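Local coordinates for protein leucyl-tRNA synthetase (Giardia intestinalis, PDB 3PZ6) that probably charges tRNA(Leu) with leucine using ATP and, through its CP1 editing domain, the piece described here, probably hydrolyses wrongly charged tRNA, at residues G104-Y110 with L141-I147; N60-I66 with S150-T156. The protein carries 2 engineered substitutions. One frame throughout, in Å; residues are numbered along the deposited sequence.

Interaction 1. Residues G104-Y110 with L141-I147; sequences GRYGAYY and LDFISEI. Engineered in segment 141-147: Ser145 (natural residue Cys).
Phe143 turns a ring edge toward the face of Tyr109 in an offset edge-to-face pair, with centroids 5.7 Å apart and planes at 81°. The nearest atoms are Tyr109 CE1 and Phe143 CD1, at 3.7 Å. Leu141 runs alongside the same tyrosine, so one broad aromatic ring gathers two apolar partners at the sheet surface. The next tyrosine, Tyr110, is packed differently: Ile144 CD1 sits over its face, 3.8 Å from the ring centroid, while Asp142 OD1 lies at its edge. With CG placed anti to its carbonyl carbon (chi1 -76°), this ring swings across the isoleucine branch. At the far end Arg105 and Glu146 cross, their charges meeting loosely (NH1 to OE1 3.5 Å). The oxygen lies over the guanidinium face, so no N-H points at it, and NH1 instead donates a hydrogen bond to a water.

Behind these groups, two antiparallel strands set the spacing. Tyr106 and Ile147 exchange both backbone bonds. Ala108 N reaches Ser145 O (2.8 Å, nearly straight at 170°), yet Ala108 O accepts from Ile144 N at 2.9 Å. Ile144 and Ser145 thus share one partner in a classic beta bulge. The methyl of Ala108 is buried against Ile144 and Ile147 and under Leu70 of helix 61-71, where a small side chain fits. Ser145, an engineered replacement of cysteine, also touches Leu70, and Tyr106 OH bonds to Gly182 O and Leu101 N.

Main-chain bonds and apolar packing therefore carry the pairing, and the Arg105-Glu146 charges, exposed and poorly aligned, probably add little.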
loop_
_atom_site.group_PDB
_atom_site.type_symbol
_atom_site.label_atom_id
_atom_site.label_comp_id
_atom_site.label_asym_id
_atom_site.label_seq_id
_atom_site.Cartn_x
_atom_site.Cartn_y
_atom_site.Cartn_z
ATOM N N GLY A 104 6.041 13.549 -5.927
ATOM C CA GLY A 104 6.735 13.439 -4.650
ATOM C C GLY A 104 8.208 13.076 -4.752
ATOM O O GLY A 104 8.636 12.354 -5.666
ATOM N N ARG A 105 8.985 13.597 -3.807
ATOM C CA ARG A 105 10.375 13.205 -3.654
ATOM C C ARG A 105 10.506 12.317 -2.421
ATOM O O ARG A 105 10.308 12.766 -1.296
ATOM C CB ARG A 105 11.271 14.433 -3.530
ATOM C CG ARG A 105 12.732 14.154 -3.839
ATOM C CD ARG A 105 13.543 15.439 -3.941
ATOM N NE ARG A 105 13.818 16.042 -2.636
ATOM C CZ ARG A 105 14.790 16.925 -2.408
ATOM N NH1 ARG A 105 15.600 17.307 -3.391
ATOM N NH2 ARG A 105 14.960 17.422 -1.190
ATOM N N TYR A 106 10.825 11.050 -2.648
ATOM C CA TYR A 106 11.014 10.096 -1.574
ATOM C C TYR A 106 12.500 9.789 -1.448
ATOM O O TYR A 106 13.301 10.185 -2.299
ATOM C CB TYR A 106 10.201 8.823 -1.849
ATOM C CG TYR A 106 8.715 9.075 -1.983
ATOM C CD1 TYR A 106 7.880 9.046 -0.865
ATOM C CD2 TYR A 106 8.144 9.363 -3.225
ATOM C CE1 TYR A 106 6.519 9.287 -0.979
ATOM C CE2 TYR A 106 6.785 9.604 -3.350
ATOM C CZ TYR A 106 5.977 9.567 -2.223
ATOM O OH TYR A 106 4.627 9.812 -2.340
ATOM N N GLY A 107 12.875 9.099 -0.380
ATOM C CA GLY A 107 14.260 8.713 -0.187
ATOM C C GLY A 107 14.359 7.284 0.285
ATOM O O GLY A 107 13.451 6.780 0.942
ATOM N N ALA A 108 15.464 6.633 -0.064
ATOM C CA ALA A 108 15.753 5.286 0.411
ATOM C C ALA A 108 16.680 5.357 1.626
ATOM O O ALA A 108 17.735 5.993 1.575
ATOM C CB ALA A 108 16.371 4.448 -0.701
ATOM N N TYR A 109 16.271 4.714 2.717
ATOM C CA TYR A 109 17.027 4.744 3.968
ATOM C C TYR A 109 17.218 3.338 4.527
ATOM O O TYR A 109 16.502 2.410 4.145
ATOM C CB TYR A 109 16.299 5.585 5.019
ATOM C CG TYR A 109 15.941 6.986 4.591
ATOM C CD1 TYR A 109 16.789 8.061 4.868
ATOM C CD2 TYR A 109 14.740 7.245 3.936
ATOM C CE1 TYR A 109 16.452 9.362 4.485
ATOM C CE2 TYR A 109 14.396 8.534 3.549
ATOM C CZ TYR A 109 15.254 9.586 3.825
ATOM O OH TYR A 109 14.902 10.856 3.438
ATOM N N TYR A 110 18.189 3.197 5.429
ATOM C CA TYR A 110 18.324 2.003 6.250
ATOM C C TYR A 110 17.587 2.220 7.573
ATOM O O TYR A 110 17.662 3.304 8.166
ATOM C CB TYR A 110 19.797 1.704 6.540
ATOM C CG TYR A 110 20.582 1.088 5.399
ATOM C CD1 TYR A 110 20.337 -0.218 4.978
ATOM C CD2 TYR A 110 21.597 1.798 4.768
ATOM C CE1 TYR A 110 21.065 -0.787 3.938
ATOM C CE2 TYR A 110 22.331 1.235 3.729
ATOM C CZ TYR A 110 22.057 -0.052 3.320
ATOM O OH TYR A 110 22.782 -0.605 2.291
ATOM N N LEU A 141 20.002 10.612 9.770
ATOM C CA LEU A 141 19.464 9.672 8.785
ATOM C C LEU A 141 20.541 8.728 8.257
ATOM O O LEU A 141 21.727 9.067 8.256
ATOM C CB LEU A 141 18.834 10.427 7.604
ATOM C CG LEU A 141 17.609 11.344 7.754
ATOM C CD1 LEU A 141 16.563 10.763 8.708
ATOM C CD2 LEU A 141 17.993 12.768 8.166
ATOM N N ASP A 142 20.120 7.543 7.815
ATOM C CA ASP A 142 21.002 6.644 7.071
ATOM C C ASP A 142 20.595 6.635 5.597
ATOM O O ASP A 142 20.146 5.616 5.066
ATOM C CB ASP A 142 20.995 5.227 7.659
ATOM C CG ASP A 142 22.192 4.395 7.205
ATOM O OD1 ASP A 142 22.805 4.719 6.162
ATOM O OD2 ASP A 142 22.522 3.407 7.895
ATOM N N PHE A 143 20.772 7.794 4.961
ATOM C CA PHE A 143 20.402 8.050 3.569
ATOM C C PHE A 143 21.202 7.197 2.590
ATOM O O PHE A 143 22.413 7.039 2.746
ATOM C CB PHE A 143 20.622 9.536 3.273
ATOM C CG PHE A 143 20.083 9.991 1.948
ATOM C CD1 PHE A 143 18.784 10.478 1.840
ATOM C CD2 PHE A 143 20.888 9.968 0.809
ATOM C CE1 PHE A 143 18.287 10.920 0.615
ATOM C CE2 PHE A 143 20.397 10.405 -0.424
ATOM C CZ PHE A 143 19.094 10.881 -0.520
ATOM N N ILE A 144 20.517 6.655 1.584
ATOM C CA ILE A 144 21.158 5.849 0.545
ATOM C C ILE A 144 21.109 6.568 -0.799
ATOM O O ILE A 144 22.146 6.912 -1.364
ATOM C CB ILE A 144 20.506 4.453 0.412
ATOM C CG1 ILE A 144 20.521 3.728 1.758
ATOM C CG2 ILE A 144 21.214 3.621 -0.662
ATOM C CD1 ILE A 144 19.483 2.636 1.869
ATOM N N SER A 145 19.899 6.772 -1.307
ATOM C CA SER A 145 19.673 7.516 -2.544
ATOM C C SER A 145 18.238 8.026 -2.600
ATOM O O SER A 145 17.374 7.588 -1.827
ATOM C CB SER A 145 20.008 6.681 -3.790
ATOM O OG SER A 145 19.323 5.437 -3.810
ATOM N N GLU A 146 18.005 8.966 -3.507
ATOM C CA GLU A 146 16.716 9.619 -3.650
ATOM C C GLU A 146 15.856 8.818 -4.616
ATOM O O GLU A 146 16.363 8.296 -5.612
ATOM C CB GLU A 146 16.935 11.034 -4.178
ATOM C CG GLU A 146 15.789 11.988 -3.977
ATOM C CD GLU A 146 16.113 13.370 -4.499
ATOM O OE1 GLU A 146 16.866 14.104 -3.822
ATOM O OE2 GLU A 146 15.607 13.731 -5.587
ATOM N N ILE A 147 14.567 8.702 -4.307
ATOM C CA ILE A 147 13.616 8.016 -5.181
ATOM C C ILE A 147 12.458 8.962 -5.493
ATOM O O ILE A 147 11.795 9.447 -4.579
ATOM C CB ILE A 147 13.057 6.712 -4.531
ATOM C CG1 ILE A 147 14.182 5.758 -4.097
ATOM C CG2 ILE A 147 12.083 6.008 -5.470
ATOM C CD1 ILE A 147 14.918 5.054 -5.240
HETATM O O HOH W 1 15.633 17.159 -6.284
HETATM O O HOH W 2 17.407 6.135 8.513
#

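Interaction 2. Residues N60-I66 with S150-T156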
loop_
_atom_site.group_PDB
_atom_site.type_symbol
_atom_site.label_atom_id
_atom_site.label_comp_id
_atom_site.label_asym_id
_atom_site.label_seq_id
_atom_site.Cartn_x
_atom_site.Cartn_y
_atom_site.Cartn_z
ATOM N N ASN A 60 8.479 -6.703 -13.584
ATOM C CA ASN A 60 8.187 -5.274 -13.549
ATOM C C ASN A 60 9.451 -4.430 -13.671
ATOM O O ASN A 60 10.317 -4.481 -12.795
ATOM C CB ASN A 60 7.412 -4.903 -12.284
ATOM C CG ASN A 60 6.714 -3.559 -12.399
ATOM O OD1 ASN A 60 5.489 -3.488 -12.432
ATOM N ND2 ASN A 60 7.489 -2.492 -12.465
ATOM N N PRO A 61 9.548 -3.639 -14.756
ATOM C CA PRO A 61 10.718 -2.824 -15.080
ATOM C C PRO A 61 10.957 -1.649 -14.135
ATOM O O PRO A 61 12.089 -1.181 -14.023
ATOM C CB PRO A 61 10.403 -2.308 -16.482
ATOM C CG PRO A 61 8.913 -2.317 -16.558
ATOM C CD PRO A 61 8.498 -3.520 -15.784
ATOM N N LYS A 62 9.911 -1.165 -13.476
ATOM C CA LYS A 62 10.073 -0.098 -12.495
ATOM C C LYS A 62 10.788 -0.618 -11.249
ATOM O O LYS A 62 11.597 0.091 -10.655
ATOM C CB LYS A 62 8.728 0.533 -12.117
ATOM C CG LYS A 62 7.890 1.022 -13.290
ATOM C CD LYS A 62 8.632 2.029 -14.160
ATOM C CE LYS A 62 8.784 3.382 -13.489
ATOM N NZ LYS A 62 7.471 4.065 -13.386
ATOM N N ASN A 63 10.484 -1.858 -10.869
ATOM C CA ASN A 63 11.146 -2.519 -9.746
ATOM C C ASN A 63 12.639 -2.711 -10.012
ATOM O O ASN A 63 13.468 -2.401 -9.154
ATOM C CB ASN A 63 10.489 -3.869 -9.429
ATOM C CG ASN A 63 9.040 -3.734 -8.976
ATOM O OD1 ASN A 63 8.276 -2.938 -9.519
ATOM N ND2 ASN A 63 8.655 -4.530 -7.989
ATOM N N LYS A 64 12.963 -3.198 -11.211
ATOM C CA LYS A 64 14.345 -3.409 -11.633
ATOM C C LYS A 64 15.166 -2.116 -11.602
ATOM O O LYS A 64 16.297 -2.108 -11.110
ATOM C CB LYS A 64 14.395 -4.052 -13.024
ATOM N N ALA A 65 14.590 -1.027 -12.106
ATOM C CA ALA A 65 15.287 0.260 -12.143
ATOM C C ALA A 65 15.590 0.803 -10.749
ATOM O O ALA A 65 16.653 1.386 -10.532
ATOM C CB ALA A 65 14.506 1.282 -12.960
ATOM N N ILE A 66 14.659 0.608 -9.812
ATOM C CA ILE A 66 14.888 0.984 -8.419
ATOM C C ILE A 66 16.049 0.172 -7.836
ATOM O O ILE A 66 16.930 0.732 -7.188
ATOM C CB ILE A 66 13.615 0.830 -7.552
ATOM C CG1 ILE A 66 12.536 1.822 -8.003
ATOM C CG2 ILE A 66 13.937 1.050 -6.079
ATOM C CD1 ILE A 66 11.121 1.487 -7.527
ATOM N N SER A 150 7.770 9.181 -9.733
ATOM C CA SER A 150 7.903 8.633 -11.080
ATOM C C SER A 150 8.523 7.236 -11.117
ATOM O O SER A 150 8.042 6.363 -11.839
ATOM C CB SER A 150 8.739 9.575 -11.944
ATOM O OG SER A 150 7.907 10.502 -12.603
ATOM N N ASP A 151 9.596 7.044 -10.350
ATOM C CA ASP A 151 10.281 5.764 -10.273
ATOM C C ASP A 151 9.394 4.704 -9.608
ATOM O O ASP A 151 9.357 3.548 -10.048
ATOM C CB ASP A 151 11.597 5.905 -9.501
ATOM C CG ASP A 151 12.586 6.834 -10.184
ATOM O OD1 ASP A 151 12.586 6.912 -11.437
ATOM O OD2 ASP A 151 13.374 7.484 -9.461
ATOM N N LEU A 152 8.673 5.121 -8.567
ATOM C CA LEU A 152 7.781 4.243 -7.807
ATOM C C LEU A 152 6.517 3.853 -8.564
ATOM O O LEU A 152 6.008 2.740 -8.411
ATOM C CB LEU A 152 7.387 4.893 -6.479
ATOM C CG LEU A 152 8.494 5.073 -5.451
ATOM C CD1 LEU A 152 7.994 5.962 -4.349
ATOM C CD2 LEU A 152 8.948 3.730 -4.902
ATOM N N LEU A 153 6.016 4.771 -9.382
ATOM C CA LEU A 153 4.732 4.580 -10.045
ATOM C C LEU A 153 4.716 3.286 -10.861
ATOM O O LEU A 153 5.702 2.936 -11.509
ATOM C CB LEU A 153 4.403 5.795 -10.914
ATOM C CG LEU A 153 2.955 6.289 -10.911
ATOM C CD1 LEU A 153 2.523 6.768 -9.519
ATOM C CD2 LEU A 153 2.758 7.401 -11.939
ATOM N N LEU A 154 3.599 2.570 -10.788
ATOM C CA LEU A 154 3.408 1.287 -11.481
ATOM C C LEU A 154 4.443 0.196 -11.118
ATOM O O LEU A 154 4.710 -0.702 -11.910
ATOM C CB LEU A 154 3.300 1.489 -13.000
ATOM C CG LEU A 154 2.432 2.658 -13.475
ATOM C CD1 LEU A 154 2.520 2.798 -14.978
ATOM C CD2 LEU A 154 0.974 2.526 -13.020
ATOM N N ALA A 155 5.009 0.286 -9.918
ATOM C CA ALA A 155 5.804 -0.798 -9.356
ATOM C C ALA A 155 4.872 -1.813 -8.704
ATOM O O ALA A 155 3.689 -1.526 -8.489
ATOM C CB ALA A 155 6.784 -0.263 -8.335
ATOM N N THR A 156 5.395 -2.998 -8.401
ATOM C CA THR A 156 4.599 -4.019 -7.731
ATOM C C THR A 156 5.158 -4.321 -6.357
ATOM O O THR A 156 6.372 -4.427 -6.177
ATOM C CB THR A 156 4.514 -5.343 -8.517
ATOM O OG1 THR A 156 5.824 -5.871 -8.686
ATOM C CG2 THR A 156 3.901 -5.141 -9.862
HETATM O O HOH W 3 11.567 2.684 -11.632
#
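Lys62 folds its side chain over the backbone carbonyls at the end of helix 149-152. Bends at chi2, chi3 and chi4 curl it back until NZ donates to both Ser150 O and Leu153 O, each at 2.8 Å. A long, flexible cation suits this place, since carbonyls at a helix C terminus carry partial negative charge that an ammonium group would be expected to stabilise. The next residue, Asn63, offers the paired donor and acceptor that a strand backbone needs. Its OD1 accepts from Thr156 N (3.1 Å) on a lone pair in the carbonyl plane, and its ND2 donates to Thr156 O (2.9 Å). ND2 also bonds to Ile19 O, whereas the hydroxyl of Thr156 has its main partner in Tyr21 OH. One turn further along the helix, the branched side chains of Ile66 and Leu152 cross at about a right angle on the buried side, CD1 of Ile66 4.1 Å from CD2 of Leu152, and a water joins Lys62 O to Asp151 O.

Side chains from the first turn of helix 61-71 thus bind the main chain of a helix-to-strand connection, in which a type II beta turn, Leu152 to Ala155, links helix 149-152 to strand 156-158 of the mixed sheet in the CP1 editing domain.

In the fold
From the N terminus, strand 10-18 comes first, and residues 60-66 then begin helix 61-71. The chain next builds strands 79-86 and 97-100 before entering 104-110, and passes through strand 115-120 and helix 121-128 to return at 141-147, closing interaction 1. Strand 143-148 leads straight into helix 149-152, so 150-156 closes interaction 2 almost at once, around the earlier loop: interaction 1 is nested inside it. The centres lie about 15 Å apart, yet the two touch through Leu152, which packs on Tyr106 and Ile147, and through Ile66 against Ile147. Interaction 1 pairs two strands of the large mixed sheet, and interaction 2 fastens the start of helix 61-71 to the helix and turn that follow one of them.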